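Local coordinates for uncharacterized protein (Staphylococcus aureus subsp. aureus Mu50, PDB 4QXZ) that is of unknown function but has a beta-barrel core resembling type VI secretion system proteins, joined to a pair of helices, at residues G46-K51 against T56-E61. Residues are numbered along the deposited sequence; the frame is centred on the assembly and turned at random.
Sequences GVIINK and TGWLLE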
loop_
_atom_site.group_PDB
_atom_site.type_symbol
_atom_site.label_atom_id
_atom_site.label_comp_id
_atom_site.label_asym_id
_atom_site.label_seq_id
_atom_site.Cartn_x
_atom_site.Cartn_y
_atom_site.Cartn_z
ATOM N N GLY A 46 -3.338 5.896 -5.056
ATOM C CA GLY A 46 -3.455 6.206 -3.644
ATOM C C GLY A 46 -2.660 5.329 -2.694
ATOM O O GLY A 46 -2.805 4.088 -2.673
ATOM N N VAL A 47 -1.853 5.980 -1.861
ATOM C CA VAL A 47 -1.169 5.290 -0.762
ATOM C C VAL A 47 -1.350 6.048 0.554
ATOM O O VAL A 47 -1.371 7.289 0.581
ATOM C CB VAL A 47 0.355 5.099 -1.056
ATOM C CG1 VAL A 47 1.139 6.388 -0.844
ATOM C CG2 VAL A 47 0.929 4.006 -0.184
ATOM N N ILE A 48 -1.445 5.313 1.653
ATOM C CA ILE A 48 -1.457 5.957 2.962
ATOM C C ILE A 48 -0.498 5.230 3.915
ATOM O O ILE A 48 -0.560 4.008 4.048
ATOM C CB ILE A 48 -2.902 6.063 3.514
ATOM C CG1 ILE A 48 -2.930 6.818 4.833
ATOM C CG2 ILE A 48 -3.555 4.704 3.677
ATOM C CD1 ILE A 48 -4.333 7.213 5.272
ATOM N N ILE A 49 0.391 5.980 4.562
ATOM C CA ILE A 49 1.413 5.383 5.431
ATOM C C ILE A 49 1.212 5.756 6.900
ATOM O O ILE A 49 1.029 6.924 7.249
ATOM C CB ILE A 49 2.857 5.825 5.064
ATOM C CG1 ILE A 49 3.046 6.079 3.562
ATOM C CG2 ILE A 49 3.855 4.771 5.525
ATOM C CD1 ILE A 49 4.321 6.852 3.249
ATOM N N ASN A 50 1.275 4.760 7.767
ATOM C CA ASN A 50 1.248 5.009 9.199
ATOM C C ASN A 50 2.634 5.448 9.665
ATOM O O ASN A 50 3.530 4.620 9.762
ATOM C CB ASN A 50 0.817 3.733 9.921
ATOM C CG ASN A 50 0.814 3.873 11.433
ATOM O OD1 ASN A 50 1.266 4.875 12.000
ATOM N ND2 ASN A 50 0.307 2.848 12.096
ATOM N N LYS A 51 2.810 6.730 9.925
ATOM C CA LYS A 51 4.055 7.244 10.437
ATOM C C LYS A 51 4.192 7.323 11.942
ATOM O O LYS A 51 4.379 8.377 12.467
ATOM C CB LYS A 51 4.295 8.635 9.901
ATOM C CG LYS A 51 4.422 8.691 8.395
ATOM C CD LYS A 51 4.736 10.092 7.899
ATOM C CE LYS A 51 6.152 10.530 8.238
ATOM N NZ LYS A 51 7.240 9.787 7.514
ATOM N N THR A 56 3.823 11.358 14.122
ATOM C CA THR A 56 3.504 12.284 13.076
ATOM C C THR A 56 2.169 12.006 12.383
ATOM O O THR A 56 1.680 12.806 11.624
ATOM C CB THR A 56 4.712 12.393 12.153
ATOM O OG1 THR A 56 5.804 12.880 12.919
ATOM C CG2 THR A 56 4.436 13.273 11.015
ATOM N N GLY A 57 1.560 10.892 12.727
ATOM C CA GLY A 57 0.232 10.538 12.275
ATOM C C GLY A 57 0.306 9.642 11.055
ATOM O O GLY A 57 0.969 8.600 11.076
ATOM N N TRP A 58 -0.404 10.032 10.000
ATOM C CA TRP A 58 -0.409 9.272 8.759
ATOM C C TRP A 58 -0.228 10.219 7.587
ATOM O O TRP A 58 -0.554 11.403 7.685
ATOM C CB TRP A 58 -1.726 8.525 8.575
ATOM C CG TRP A 58 -2.109 7.609 9.658
ATOM C CD1 TRP A 58 -2.373 7.929 10.944
ATOM C CD2 TRP A 58 -2.329 6.196 9.539
ATOM N NE1 TRP A 58 -2.721 6.800 11.652
ATOM C CE2 TRP A 58 -2.701 5.722 10.814
ATOM C CE3 TRP A 58 -2.232 5.281 8.477
ATOM C CZ2 TRP A 58 -2.989 4.373 11.061
ATOM C CZ3 TRP A 58 -2.526 3.937 8.715
ATOM C CH2 TRP A 58 -2.902 3.498 10.002
ATOM N N LEU A 59 0.279 9.689 6.477
ATOM C CA LEU A 59 0.522 10.489 5.282
ATOM C C LEU A 59 -0.247 9.866 4.147
ATOM O O LEU A 59 -0.075 8.682 3.876
ATOM C CB LEU A 59 2.011 10.508 4.953
ATOM C CG LEU A 59 2.558 11.751 4.245
ATOM C CD1 LEU A 59 2.248 13.033 5.015
ATOM C CD2 LEU A 59 4.063 11.599 4.057
ATOM N N LEU A 60 -1.119 10.651 3.518
ATOM C CA LEU A 60 -1.935 10.168 2.402
ATOM C C LEU A 60 -1.453 10.874 1.160
ATOM O O LEU A 60 -1.360 12.104 1.149
ATOM C CB LEU A 60 -3.424 10.458 2.627
ATOM C CG LEU A 60 -4.401 10.255 1.436
ATOM C CD1 LEU A 60 -4.530 8.784 1.099
ATOM C CD2 LEU A 60 -5.784 10.859 1.686
ATOM N N GLU A 61 -1.120 10.096 0.133
ATOM C CA GLU A 61 -0.779 10.644 -1.183
ATOM C C GLU A 61 -1.746 10.084 -2.207
ATOM O O GLU A 61 -1.897 8.862 -2.311
ATOM C CB GLU A 61 0.657 10.307 -1.579
ATOM C CG GLU A 61 1.155 11.118 -2.783
ATOM C CD GLU A 61 2.647 10.939 -3.097
ATOM O OE1 GLU A 61 3.462 10.875 -2.158
ATOM O OE2 GLU A 61 3.011 10.879 -4.300
#
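Val47 and Glu61 form an antiparallel hydrogen-bonded pair closed by two bonds, Val47 N to Glu61 O and Glu61 N to Val47 O, each 2.9 Å; Ile49 and Leu59 bond in the same two-way manner, with segment axes 165° apart. Ile48–Leu60 lies between them and Asn50–Trp58 follows toward the turn; both are non-hydrogen-bonded pairs, and there the alpha carbons also approach carbonyls, Ile48 CA lying 3.2 Å from Leu59 O. The indole of Trp58 leans across the strand and takes Asn50 on one face. Asn50 CB makes a CH-pi contact, 3.6 Å from the centroid of the Trp58 six-membered ring, and the Asn50 amide stacks over the same ring system with the planes 19° apart. With CG anti to its backbone N (chi1 178°), Asn50 carries that amide over the benzo ring, ND2 lying 3.8 Å from Trp58 CZ2. Ile48 CG1 meets Trp58 CE3 at 4.0 Å, while Ile48 CB packs on Leu60 CD1. On the side of the sheet carrying Val47, Ile49 and Leu59, Lys51 CD rests 4.0 Å from Leu59 CB. This beta hairpin is part of the antiparallel beta-barrel core: strand 23-32 flanks 45-51, strand 111-121 flanks 57-65, Ile48 and Trp58 pack on Phe24, Phe98 meets Trp58 edge-to-face, and Val47 packs on Thr23 of the second subunit.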